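Local coordinates for protein 2-hydroxyisobutanoyl-CoA mutase large subunit (Aquincola tertiaricarbonis, PDB 4R3U) that forms, with a small cobalamin-binding subunit, a B12-dependent mutase that interconverts 2-hydroxyisobutyryl-CoA and (S)-3-hydroxybutyryl-CoA, at residues 88-92 with 410-414; 220-226 with 564-569; 268-273 with 433-437; 516-521 with 549-555. All blocks are in the same frame, centred on the assembly; numbering follows the deposited sequence.

Interaction 1 (88-92 with 410-414). With 3HC (3-hydroxybutanoyl-coenzyme A), chain E.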
# COMPACT_ATOMS: atom_id res chain seq x y z
N PRO A 88 -2.01 -25.23 -8.30
CA PRO A 88 -3.33 -25.36 -7.65
C PRO A 88 -3.38 -24.93 -6.19
O PRO A 88 -4.46 -24.85 -5.63
CB PRO A 88 -3.61 -26.86 -7.77
CG PRO A 88 -2.26 -27.48 -7.71
CD PRO A 88 -1.37 -26.55 -8.47
N THR A 89 -2.22 -24.70 -5.56
CA THR A 89 -2.06 -24.39 -4.14
C THR A 89 -1.51 -23.01 -3.87
O THR A 89 -1.70 -22.46 -2.76
CB THR A 89 -1.27 -25.52 -3.47
OG1 THR A 89 -1.04 -25.25 -2.11
CG2 THR A 89 -0.01 -25.86 -4.20
N MET A 90 -0.83 -22.43 -4.90
CA MET A 90 -0.22 -21.12 -4.88
C MET A 90 0.46 -20.76 -3.56
O MET A 90 1.24 -21.57 -3.05
CB MET A 90 -1.18 -20.04 -5.39
CG MET A 90 -1.58 -20.21 -6.84
SD MET A 90 -0.27 -19.89 -8.05
CE MET A 90 0.01 -18.18 -7.80
N TYR A 91 0.14 -19.60 -3.00
CA TYR A 91 0.74 -19.07 -1.76
C TYR A 91 0.34 -19.74 -0.45
O TYR A 91 0.92 -19.42 0.59
CB TYR A 91 0.60 -17.54 -1.67
CG TYR A 91 0.82 -16.79 -2.96
CD1 TYR A 91 1.91 -17.08 -3.78
CD2 TYR A 91 -0.07 -15.79 -3.37
CE1 TYR A 91 2.12 -16.38 -4.97
CE2 TYR A 91 0.12 -15.10 -4.56
CZ TYR A 91 1.22 -15.38 -5.35
OH TYR A 91 1.44 -14.65 -6.49
N ARG A 92 -0.61 -20.68 -0.47
CA ARG A 92 -0.99 -21.40 0.76
C ARG A 92 0.08 -22.48 1.04
O ARG A 92 0.18 -23.01 2.16
CB ARG A 92 -2.36 -22.07 0.62
CG ARG A 92 -3.50 -21.15 0.25
CD ARG A 92 -4.69 -21.95 -0.21
NE ARG A 92 -5.65 -21.90 0.87
CZ ARG A 92 -6.09 -22.94 1.54
NH1 ARG A 92 -5.67 -24.16 1.24
NH2 ARG A 92 -6.96 -22.78 2.52
N ALA A 410 -2.66 -14.04 0.85
CA ALA A 410 -1.93 -15.22 0.44
C ALA A 410 -2.70 -16.51 0.72
O ALA A 410 -2.30 -17.56 0.24
CB ALA A 410 -0.58 -15.25 1.15
N ASP A 411 -3.80 -16.43 1.50
CA ASP A 411 -4.53 -17.63 1.93
C ASP A 411 -5.69 -18.12 1.05
O ASP A 411 -6.15 -19.23 1.26
CB ASP A 411 -4.93 -17.52 3.42
CG ASP A 411 -3.79 -17.13 4.36
OD1 ASP A 411 -2.63 -17.20 3.94
OD2 ASP A 411 -4.08 -16.81 5.55
N VAL A 412 -6.16 -17.29 0.10
CA VAL A 412 -7.24 -17.66 -0.82
C VAL A 412 -6.67 -17.45 -2.21
O VAL A 412 -6.13 -16.38 -2.48
CB VAL A 412 -8.57 -16.89 -0.57
CG1 VAL A 412 -9.61 -17.16 -1.66
CG2 VAL A 412 -9.15 -17.23 0.79
N ILE A 413 -6.73 -18.49 -3.07
CA ILE A 413 -6.19 -18.43 -4.43
C ILE A 413 -7.11 -17.66 -5.37
O ILE A 413 -8.33 -17.90 -5.39
CB ILE A 413 -5.74 -19.81 -5.01
CG1 ILE A 413 -4.80 -20.53 -4.03
CG2 ILE A 413 -5.05 -19.65 -6.38
CD1 ILE A 413 -4.76 -21.93 -4.18
N ASP A 414 -6.51 -16.75 -6.18
CA ASP A 414 -7.18 -15.87 -7.15
C ASP A 414 -8.44 -15.25 -6.49
O ASP A 414 -9.58 -15.56 -6.87
CB ASP A 414 -7.50 -16.62 -8.47
CG ASP A 414 -7.89 -15.69 -9.59
OD1 ASP A 414 -7.09 -14.79 -9.92
OD2 ASP A 414 -9.01 -15.82 -10.10
N1A 3HC E . 3.32 -25.84 -4.54
C2A 3HC E . 4.38 -26.84 -4.81
N3A 3HC E . 5.57 -26.23 -5.42
C4A 3HC E . 5.64 -24.91 -5.68
C5A 3HC E . 4.62 -24.07 -5.41
C6A 3HC E . 3.47 -24.54 -4.86
N6A 3HC E . 2.50 -23.67 -4.62
N7A 3HC E . 5.00 -22.84 -5.76
C8A 3HC E . 6.24 -22.92 -6.24
N9A 3HC E . 6.62 -24.19 -6.22
C1B 3HC E . 7.92 -24.79 -6.66
C2B 3HC E . 8.16 -24.66 -8.15
O2B 3HC E . 7.56 -25.73 -8.88
C3B 3HC E . 9.67 -24.68 -8.23
O3B 3HC E . 10.17 -26.03 -8.17
P3B 3HC E . 11.34 -26.59 -9.15
O7A 3HC E . 12.49 -25.72 -8.83
O8A 3HC E . 11.47 -27.99 -8.69
O9A 3HC E . 10.74 -26.41 -10.49
C4B 3HC E . 10.10 -23.96 -6.95
O4B 3HC E . 9.00 -24.08 -6.01
C5B 3HC E . 10.46 -22.49 -7.23
O5B 3HC E . 9.26 -21.73 -7.49
P1A 3HC E . 8.95 -20.99 -8.90
O1A 3HC E . 9.65 -21.64 -10.04
O2A 3HC E . 7.49 -20.79 -9.00
O3A 3HC E . 9.60 -19.53 -8.51
P2A 3HC E . 11.08 -18.97 -8.89
O4A 3HC E . 11.23 -17.65 -8.27
O5A 3HC E . 12.12 -19.99 -8.65
O6A 3HC E . 10.93 -18.82 -10.46
CBP 3HC E . 10.58 -17.72 -12.59
CCP 3HC E . 10.12 -17.83 -11.12
CDP 3HC E . 10.21 -19.04 -13.27
CEP 3HC E . 9.79 -16.60 -13.28
CAP 3HC E . 12.12 -17.48 -12.69
OAP 3HC E . 12.64 -17.49 -14.03
C9P 3HC E . 12.70 -16.30 -11.85
O9P 3HC E . 13.04 -16.46 -10.68
N8P 3HC E . 12.89 -15.15 -12.51
C7P 3HC E . 13.50 -13.99 -11.84
C6P 3HC E . 13.83 -12.91 -12.86
C5P 3HC E . 14.37 -11.64 -12.21
O5P 3HC E . 14.42 -11.48 -10.98
N4P 3HC E . 14.79 -10.73 -13.10
C3P 3HC E . 15.31 -9.43 -12.70
C2P 3HC E . 15.11 -8.48 -13.85
S1P 3HC E . 15.65 -6.79 -13.43
C1 3HC E . 15.30 -6.04 -15.03
O1 3HC E . 15.55 -6.58 -16.11
C2 3HC E . 14.57 -4.69 -15.01
C3 3HC E . 15.50 -3.53 -14.68
O3 3HC E . 16.13 -3.77 -13.42
C4 3HC E . 16.56 -3.33 -15.77
O HOH W 1 -2.42 -18.01 -3.11
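The adenine end of the acyl-CoA site is bordered by loop 88-92, and this contact backs that loop with a second loop, 410-414. On the ligand side, M90 O lies 2.9 Å from N6A of the 3-hydroxybutanoyl-CoA and T89 CG2 lies 3.3 Å from its N1A. On the protein side, I413 points toward loop 88-92 and has the largest covered area of the contact, 95 Å²: its CD1 reaches P88 O at 3.3 Å and T89 O at 3.4 Å, while its CG2 packs on M90 CG at 3.5 Å. The polar tie is R92 NE to D411 O, a 2.7 Å hydrogen bond with an N-H...O angle of 160°. R92 N also bonds back to T89 O at 3.1 Å, so 88-92 is turned on itself as well as fastened to its partner. Beyond it, Y91 CB meets A410 CB at 3.8 Å, and a water accepts from Y91 N at 3.0 Å and reaches A410 O weakly at 3.4 Å. E44 of the second large subunit takes R92 NH1 and T89 OG1, and its R45 pairs with D411. The result is a CoA-binding loop of the methylmalonyl-CoA mutase family, buttressed from behind at a subunit interface.

Interaction 2 (220-226 with 564-569)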
# COMPACT_ATOMS: atom_id res chain seq x y z
N LYS A 220 17.47 -2.20 -25.47
CA LYS A 220 18.59 -1.71 -26.28
C LYS A 220 20.00 -2.27 -25.95
O LYS A 220 21.02 -1.61 -26.21
CB LYS A 220 18.53 -0.17 -26.40
CG LYS A 220 17.14 0.39 -26.70
CD LYS A 220 16.60 -0.01 -28.07
CE LYS A 220 15.24 0.55 -28.33
NZ LYS A 220 15.29 1.68 -29.27
N GLU A 221 20.04 -3.52 -25.45
CA GLU A 221 21.30 -4.22 -25.19
C GLU A 221 21.46 -5.27 -26.27
O GLU A 221 20.75 -6.26 -26.27
CB GLU A 221 21.31 -4.87 -23.79
CG GLU A 221 20.99 -3.91 -22.66
CD GLU A 221 20.75 -4.55 -21.32
OE1 GLU A 221 20.84 -5.80 -21.22
OE2 GLU A 221 20.43 -3.81 -20.36
N TYR A 222 22.33 -5.02 -27.23
CA TYR A 222 22.57 -5.94 -28.34
C TYR A 222 24.01 -5.88 -28.80
O TYR A 222 24.69 -4.87 -28.60
CB TYR A 222 21.59 -5.71 -29.51
CG TYR A 222 21.21 -4.27 -29.78
CD1 TYR A 222 22.18 -3.34 -30.16
CD2 TYR A 222 19.90 -3.85 -29.68
CE1 TYR A 222 21.84 -2.01 -30.41
CE2 TYR A 222 19.54 -2.52 -29.93
CZ TYR A 222 20.51 -1.61 -30.32
OH TYR A 222 20.18 -0.30 -30.57
N ILE A 223 24.49 -6.97 -29.39
CA ILE A 223 25.85 -7.08 -29.88
C ILE A 223 25.80 -7.38 -31.38
O ILE A 223 26.30 -6.61 -32.18
CB ILE A 223 26.70 -8.14 -29.08
CG1 ILE A 223 26.67 -7.87 -27.55
CG2 ILE A 223 28.14 -8.17 -29.60
CD1 ILE A 223 27.15 -9.00 -26.63
N TYR A 224 25.17 -8.48 -31.75
CA TYR A 224 25.10 -9.01 -33.11
C TYR A 224 23.76 -8.72 -33.76
O TYR A 224 22.80 -8.41 -33.05
CB TYR A 224 25.31 -10.54 -33.07
CG TYR A 224 26.50 -10.94 -32.23
CD1 TYR A 224 27.81 -10.65 -32.65
CD2 TYR A 224 26.34 -11.54 -30.98
CE1 TYR A 224 28.91 -10.97 -31.87
CE2 TYR A 224 27.44 -11.87 -30.18
CZ TYR A 224 28.72 -11.59 -30.64
OH TYR A 224 29.82 -11.91 -29.88
N PRO A 225 23.67 -8.91 -35.10
CA PRO A 225 22.36 -8.76 -35.78
C PRO A 225 21.33 -9.77 -35.23
O PRO A 225 21.71 -10.76 -34.59
CB PRO A 225 22.70 -9.05 -37.25
CG PRO A 225 24.18 -8.89 -37.38
CD PRO A 225 24.72 -9.32 -36.07
N ILE A 226 20.05 -9.50 -35.45
CA ILE A 226 18.90 -10.29 -34.97
C ILE A 226 19.05 -11.81 -35.11
O ILE A 226 18.95 -12.52 -34.10
CB ILE A 226 17.56 -9.76 -35.55
CG1 ILE A 226 17.45 -8.21 -35.41
CG2 ILE A 226 16.39 -10.48 -34.88
CD1 ILE A 226 16.25 -7.61 -35.97
N TRP A 564 29.99 -12.41 -37.49
CA TRP A 564 28.60 -11.93 -37.39
C TRP A 564 28.39 -10.44 -37.57
O TRP A 564 27.29 -10.02 -37.99
CB TRP A 564 27.98 -12.39 -36.07
CG TRP A 564 27.64 -13.86 -36.03
CD1 TRP A 564 27.46 -14.69 -37.09
CD2 TRP A 564 27.43 -14.65 -34.85
NE1 TRP A 564 27.14 -15.95 -36.66
CE2 TRP A 564 27.12 -15.96 -35.29
CE3 TRP A 564 27.45 -14.39 -33.47
CZ2 TRP A 564 26.84 -17.00 -34.39
CZ3 TRP A 564 27.19 -15.43 -32.58
CH2 TRP A 564 26.90 -16.72 -33.04
N GLY A 565 29.40 -9.64 -37.24
CA GLY A 565 29.29 -8.19 -37.30
C GLY A 565 28.55 -7.68 -36.08
O GLY A 565 28.40 -8.39 -35.09
N THR A 566 28.10 -6.43 -36.14
CA THR A 566 27.37 -5.81 -35.03
C THR A 566 26.08 -5.22 -35.54
O THR A 566 25.96 -4.94 -36.74
CB THR A 566 28.23 -4.76 -34.32
OG1 THR A 566 28.56 -3.71 -35.23
CG2 THR A 566 29.48 -5.34 -33.70
N TYR A 567 25.12 -5.04 -34.63
CA TYR A 567 23.83 -4.45 -34.98
C TYR A 567 23.84 -2.96 -34.62
O TYR A 567 24.50 -2.55 -33.66
CB TYR A 567 22.71 -5.18 -34.19
CG TYR A 567 21.32 -4.65 -34.42
CD1 TYR A 567 20.53 -5.13 -35.47
CD2 TYR A 567 20.77 -3.67 -33.59
CE1 TYR A 567 19.23 -4.64 -35.68
CE2 TYR A 567 19.50 -3.16 -33.81
CZ TYR A 567 18.72 -3.66 -34.85
OH TYR A 567 17.44 -3.19 -35.03
N ARG A 568 23.07 -2.15 -35.39
CA ARG A 568 22.78 -0.73 -35.16
C ARG A 568 21.41 -0.42 -35.78
O ARG A 568 21.09 -0.98 -36.83
CB ARG A 568 23.89 0.20 -35.68
CG ARG A 568 23.56 1.70 -35.55
CD ARG A 568 24.73 2.64 -35.73
NE ARG A 568 25.61 2.64 -34.56
CZ ARG A 568 25.43 3.38 -33.47
NH1 ARG A 568 26.30 3.30 -32.47
NH2 ARG A 568 24.38 4.18 -33.36
N GLU A 569 20.60 0.45 -35.12
CA GLU A 569 19.28 0.87 -35.61
C GLU A 569 19.44 1.89 -36.74
O GLU A 569 18.77 1.80 -37.76
CB GLU A 569 18.40 1.46 -34.49
CG GLU A 569 18.46 0.76 -33.14
CD GLU A 569 17.39 1.16 -32.14
OE1 GLU A 569 17.70 1.88 -31.16
OE2 GLU A 569 16.21 0.82 -32.38
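Y567 is the main bump on the C-terminal segment 564-569, with 119 Å² covered by 220-226. Its ring edge presses into the face of Y222 in a T-shaped stack (centroids 4.8 Å apart, planes at 69°); P225 CA, 3.9 Å from Y567 CB, and I226 CG1, 4.0 Å from Y567 CE1, also touch it, and Y216 adds a second edge-to-face pair. Further back along the tail, the six-membered ring of W564 points its edge at the face of Y224, centroids 5.1 Å apart and planes at 76°. P225 fits between the Y222-Y567 and Y224-W564 pairs, its CD 3.3 Å from W564 O. The tail leaves helix 553-564 at G565, where phi is positive, and runs extended over the loop joining helices 213-219 and 226-243 of the TIM-barrel domain. Backbone meets backbone where I223 O accepts from Y567 N (3.1 Å, 151°) and touches T566 CA in a CA-H...O contact, also 3.1 Å. At the far end E569, poorly ordered, comes alongside Y222, its CG 3.3 Å from Y222 OH, and its OE1 forms a salt bridge with K220 NZ at 3.1 Å. K220 has a stronger partner in D30 of the small subunit, while the neighbouring E221 lines the cobalamin pocket.

Interaction 3 (268-273 with 433-437)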
# COMPACT_ATOMS: atom_id res chain seq x y z
N ALA A 268 1.83 -6.92 -22.86
CA ALA A 268 1.28 -8.28 -22.94
C ALA A 268 1.41 -8.88 -24.34
O ALA A 268 2.01 -9.96 -24.50
CB ALA A 268 -0.18 -8.28 -22.48
N ALA A 269 0.88 -8.19 -25.35
CA ALA A 269 0.88 -8.67 -26.74
C ALA A 269 2.25 -8.78 -27.38
O ALA A 269 2.50 -9.76 -28.06
CB ALA A 269 -0.04 -7.82 -27.59
N PHE A 270 3.15 -7.79 -27.18
CA PHE A 270 4.49 -7.83 -27.78
C PHE A 270 5.39 -8.92 -27.17
O PHE A 270 6.21 -9.49 -27.88
CB PHE A 270 5.16 -6.44 -27.79
CG PHE A 270 4.43 -5.32 -28.49
CD1 PHE A 270 3.31 -5.57 -29.28
CD2 PHE A 270 4.88 -4.01 -28.40
CE1 PHE A 270 2.65 -4.54 -29.94
CE2 PHE A 270 4.24 -2.99 -29.10
CZ PHE A 270 3.12 -3.26 -29.84
N THR A 271 5.15 -9.26 -25.88
CA THR A 271 5.87 -10.32 -25.18
C THR A 271 5.42 -11.67 -25.75
O THR A 271 6.27 -12.54 -26.02
CB THR A 271 5.67 -10.22 -23.66
OG1 THR A 271 6.03 -8.91 -23.24
CG2 THR A 271 6.52 -11.23 -22.89
N LEU A 272 4.10 -11.83 -25.95
CA LEU A 272 3.56 -13.03 -26.56
C LEU A 272 4.02 -13.19 -28.01
O LEU A 272 4.35 -14.31 -28.42
CB LEU A 272 2.04 -13.12 -26.40
CG LEU A 272 1.57 -13.37 -24.96
CD1 LEU A 272 0.08 -13.49 -24.89
CD2 LEU A 272 2.24 -14.60 -24.34
N ALA A 273 4.17 -12.07 -28.76
CA ALA A 273 4.70 -12.07 -30.15
C ALA A 273 6.12 -12.66 -30.18
O ALA A 273 6.43 -13.47 -31.04
CB ALA A 273 4.67 -10.66 -30.73
N ILE A 433 -5.36 -8.72 -27.17
CA ILE A 433 -4.04 -9.37 -27.32
C ILE A 433 -4.04 -10.24 -28.58
O ILE A 433 -3.13 -10.11 -29.40
CB ILE A 433 -3.64 -10.20 -26.06
CG1 ILE A 433 -3.13 -9.29 -24.90
CG2 ILE A 433 -2.62 -11.32 -26.39
CD1 ILE A 433 -3.40 -9.90 -23.45
N PHE A 434 -5.06 -11.11 -28.75
CA PHE A 434 -5.14 -12.00 -29.91
C PHE A 434 -5.20 -11.25 -31.24
O PHE A 434 -4.53 -11.65 -32.20
CB PHE A 434 -6.24 -13.06 -29.77
CG PHE A 434 -5.84 -14.20 -28.88
CD1 PHE A 434 -4.67 -14.91 -29.12
CD2 PHE A 434 -6.63 -14.57 -27.80
CE1 PHE A 434 -4.28 -15.94 -28.27
CE2 PHE A 434 -6.24 -15.60 -26.95
CZ PHE A 434 -5.08 -16.28 -27.19
N GLU A 435 -5.95 -10.14 -31.25
CA GLU A 435 -6.16 -9.19 -32.32
C GLU A 435 -4.78 -8.59 -32.73
O GLU A 435 -4.51 -8.50 -33.92
CB GLU A 435 -7.07 -8.10 -31.74
CG GLU A 435 -8.01 -7.40 -32.69
CD GLU A 435 -9.05 -6.63 -31.89
OE1 GLU A 435 -8.79 -5.46 -31.54
OE2 GLU A 435 -10.11 -7.23 -31.57
N ILE A 436 -3.91 -8.24 -31.76
CA ILE A 436 -2.56 -7.72 -32.03
C ILE A 436 -1.65 -8.81 -32.60
O ILE A 436 -0.99 -8.59 -33.62
CB ILE A 436 -1.92 -7.02 -30.80
CG1 ILE A 436 -2.72 -5.74 -30.39
CG2 ILE A 436 -0.39 -6.75 -31.02
CD1 ILE A 436 -2.00 -4.84 -29.27
N LEU A 437 -1.64 -9.99 -31.95
CA LEU A 437 -0.87 -11.17 -32.36
C LEU A 437 -1.18 -11.59 -33.81
O LEU A 437 -0.28 -12.06 -34.53
CB LEU A 437 -1.15 -12.35 -31.40
CG LEU A 437 -0.52 -12.28 -30.01
CD1 LEU A 437 -0.90 -13.50 -29.21
CD2 LEU A 437 0.99 -12.20 -30.09
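L437 lays its CD2 methyl over the backbone of helix 264-283, 3.5 Å from A269 O and 3.4 Å from A273 N, with L272 CB at 3.9 Å and A273 CB at 4.0 Å completing the seat. One methyl therefore meets three residues spanning a single helical turn. Small residues make this approach possible: A269 points toward the partner helix and has 62 Å² covered, its CB touching I436 CG2 at 3.6 Å, and its CA stands 5.0 Å from that of I433. I433 spreads along the same helix, with CD1 3.7 Å from A268 CB and CG2 3.8 Å from L272 CD1. F270 starts away from the contact, yet its ring edge reaches I436 CG2, CE1 to CG2 being 3.9 Å. No hydrogen bond crosses between the segments; the 340 Å² they bury is held by apolar contacts. The two axes approach to 9.0 Å with a signed crossing angle of -47°, N-to-C directions at 47° to one another. A268 and L272 also touch helix 306-327, and T271 leans on strand 298-302 of the parallel sheet. This is helix-on-helix packing on the outside of a TIM barrel, with helix 420-442 lying over helix 264-283, which itself rests on a barrel strand.

Interaction 4 (516-521 with 549-555)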
# COMPACT_ATOMS: atom_id res chain seq x y z
N ARG A 516 46.42 -17.84 -17.56
CA ARG A 516 45.86 -18.84 -18.46
C ARG A 516 46.81 -19.36 -19.54
O ARG A 516 47.86 -18.76 -19.82
CB ARG A 516 44.55 -18.32 -19.09
CG ARG A 516 44.76 -17.47 -20.34
CD ARG A 516 43.49 -16.76 -20.74
NE ARG A 516 43.73 -15.91 -21.90
CZ ARG A 516 42.87 -15.02 -22.37
NH1 ARG A 516 41.70 -14.83 -21.77
NH2 ARG A 516 43.17 -14.29 -23.43
N ASP A 517 46.41 -20.51 -20.14
CA ASP A 517 47.09 -21.15 -21.27
C ASP A 517 46.58 -20.44 -22.51
O ASP A 517 45.51 -20.78 -23.02
CB ASP A 517 46.77 -22.66 -21.32
CG ASP A 517 47.53 -23.48 -22.35
OD1 ASP A 517 48.27 -22.88 -23.16
OD2 ASP A 517 47.37 -24.71 -22.35
N GLU A 518 47.33 -19.40 -22.96
CA GLU A 518 46.97 -18.55 -24.10
C GLU A 518 46.70 -19.33 -25.40
O GLU A 518 45.67 -19.11 -26.05
CB GLU A 518 48.03 -17.45 -24.31
CG GLU A 518 47.47 -16.18 -24.92
CD GLU A 518 46.30 -15.53 -24.21
OE1 GLU A 518 46.32 -15.44 -22.96
OE2 GLU A 518 45.36 -15.09 -24.91
N ALA A 519 47.62 -20.26 -25.74
CA ALA A 519 47.55 -21.12 -26.92
C ALA A 519 46.26 -21.93 -26.97
O ALA A 519 45.58 -21.90 -28.00
CB ALA A 519 48.76 -22.05 -26.96
N LYS A 520 45.89 -22.61 -25.84
CA LYS A 520 44.67 -23.43 -25.71
C LYS A 520 43.40 -22.58 -25.80
O LYS A 520 42.45 -23.00 -26.47
CB LYS A 520 44.71 -24.26 -24.42
CG LYS A 520 43.60 -25.30 -24.30
CD LYS A 520 44.05 -26.55 -23.55
CE LYS A 520 42.91 -27.45 -23.08
NZ LYS A 520 42.03 -27.96 -24.17
N VAL A 521 43.38 -21.38 -25.17
CA VAL A 521 42.25 -20.46 -25.21
C VAL A 521 42.05 -19.92 -26.65
O VAL A 521 40.93 -19.91 -27.16
CB VAL A 521 42.37 -19.33 -24.13
CG1 VAL A 521 41.31 -18.21 -24.31
CG2 VAL A 521 42.28 -19.90 -22.72
N ALA A 549 38.77 -22.24 -19.07
CA ALA A 549 40.14 -22.08 -19.51
C ALA A 549 40.76 -20.70 -19.22
O ALA A 549 41.98 -20.52 -19.36
CB ALA A 549 40.25 -22.45 -20.99
N GLY A 550 39.93 -19.76 -18.79
CA GLY A 550 40.35 -18.40 -18.46
C GLY A 550 39.99 -17.34 -19.49
O GLY A 550 40.51 -16.22 -19.43
N ALA A 551 39.08 -17.68 -20.44
CA ALA A 551 38.62 -16.72 -21.45
C ALA A 551 37.73 -15.68 -20.79
O ALA A 551 36.98 -15.98 -19.84
CB ALA A 551 37.82 -17.44 -22.54
N THR A 552 37.83 -14.45 -21.27
CA THR A 552 37.00 -13.35 -20.79
C THR A 552 35.79 -13.25 -21.71
O THR A 552 35.80 -13.86 -22.78
CB THR A 552 37.78 -12.03 -20.71
OG1 THR A 552 38.09 -11.59 -22.03
CG2 THR A 552 39.05 -12.14 -19.87
N MET A 553 34.76 -12.51 -21.28
CA MET A 553 33.56 -12.29 -22.08
C MET A 553 33.95 -11.60 -23.41
O MET A 553 33.47 -12.00 -24.47
CB MET A 553 32.57 -11.43 -21.29
CG MET A 553 31.34 -11.07 -22.08
SD MET A 553 30.37 -9.83 -21.27
CE MET A 553 29.54 -10.80 -20.10
N GLY A 554 34.81 -10.58 -23.30
CA GLY A 554 35.37 -9.82 -24.42
C GLY A 554 36.08 -10.69 -25.43
O GLY A 554 35.88 -10.50 -26.63
N ASP A 555 36.87 -11.68 -24.96
CA ASP A 555 37.58 -12.63 -25.86
C ASP A 555 36.56 -13.35 -26.77
O ASP A 555 36.72 -13.35 -27.99
CB ASP A 555 38.36 -13.70 -25.06
CG ASP A 555 39.56 -13.26 -24.25
OD1 ASP A 555 40.28 -12.34 -24.70
OD2 ASP A 555 39.82 -13.87 -23.20
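R516, the first residue past helix 501-515, has the largest covered area of the contact, 81 Å². Its NH1 gives two hydrogen bonds across: to D555 OD2 at 2.5 Å (146°), a salt bridge, and to G550 O at 3.0 Å (165°). Its NE and NH2 turn back to E518 OE1 and OE2, both at 2.8 Å, so the guanidinium lies between two carboxylates. D517 occupies the N-cap position of helix 518-532, and its O accepts from V521 N at 3.1 Å. V521 then adds the apolar part: CG2 is 3.7 Å from A549 CB and CG1 is 4.0 Å from A551 CB. Opposite R516, G550 closes helix 540-549 in a Schellman motif with phi 104°; a CB there would sit 2.8 Å from R516 CB, a clash. T552 OG1, also bonded to D138, accepts from D555 N at 3.2 Å, and T552 N gives to D555 OD2 at 2.8 Å. Two helix-helix junctions are thus locked by an arginine-centred salt-bridge network and a Schellman motif followed by a capping box.

How the interactions relate
Interactions 1 and 3 are buried, whereas 2 and 4 are only partly so, and 4 is the most peripheral, its centre about 32 Å from that of the chain. Interaction 3 is purely apolar between helices; interaction 4, between helix ends, combines a salt-bridge network and capping with a small apolar patch; interactions 1 and 2 join loops with mixed chemistry, beside the CoA adenine and the cobalamin respectively. Both touch another chain, a second large subunit for 1 and the small subunit for 2, while 3 and 4 touch none. Helix 420-442, which carries 433-437, follows the loop of 410-414, and helix 553-564 runs from interaction 4 to interaction 2; the nearest atoms of these two contacts are about 6 Å apart.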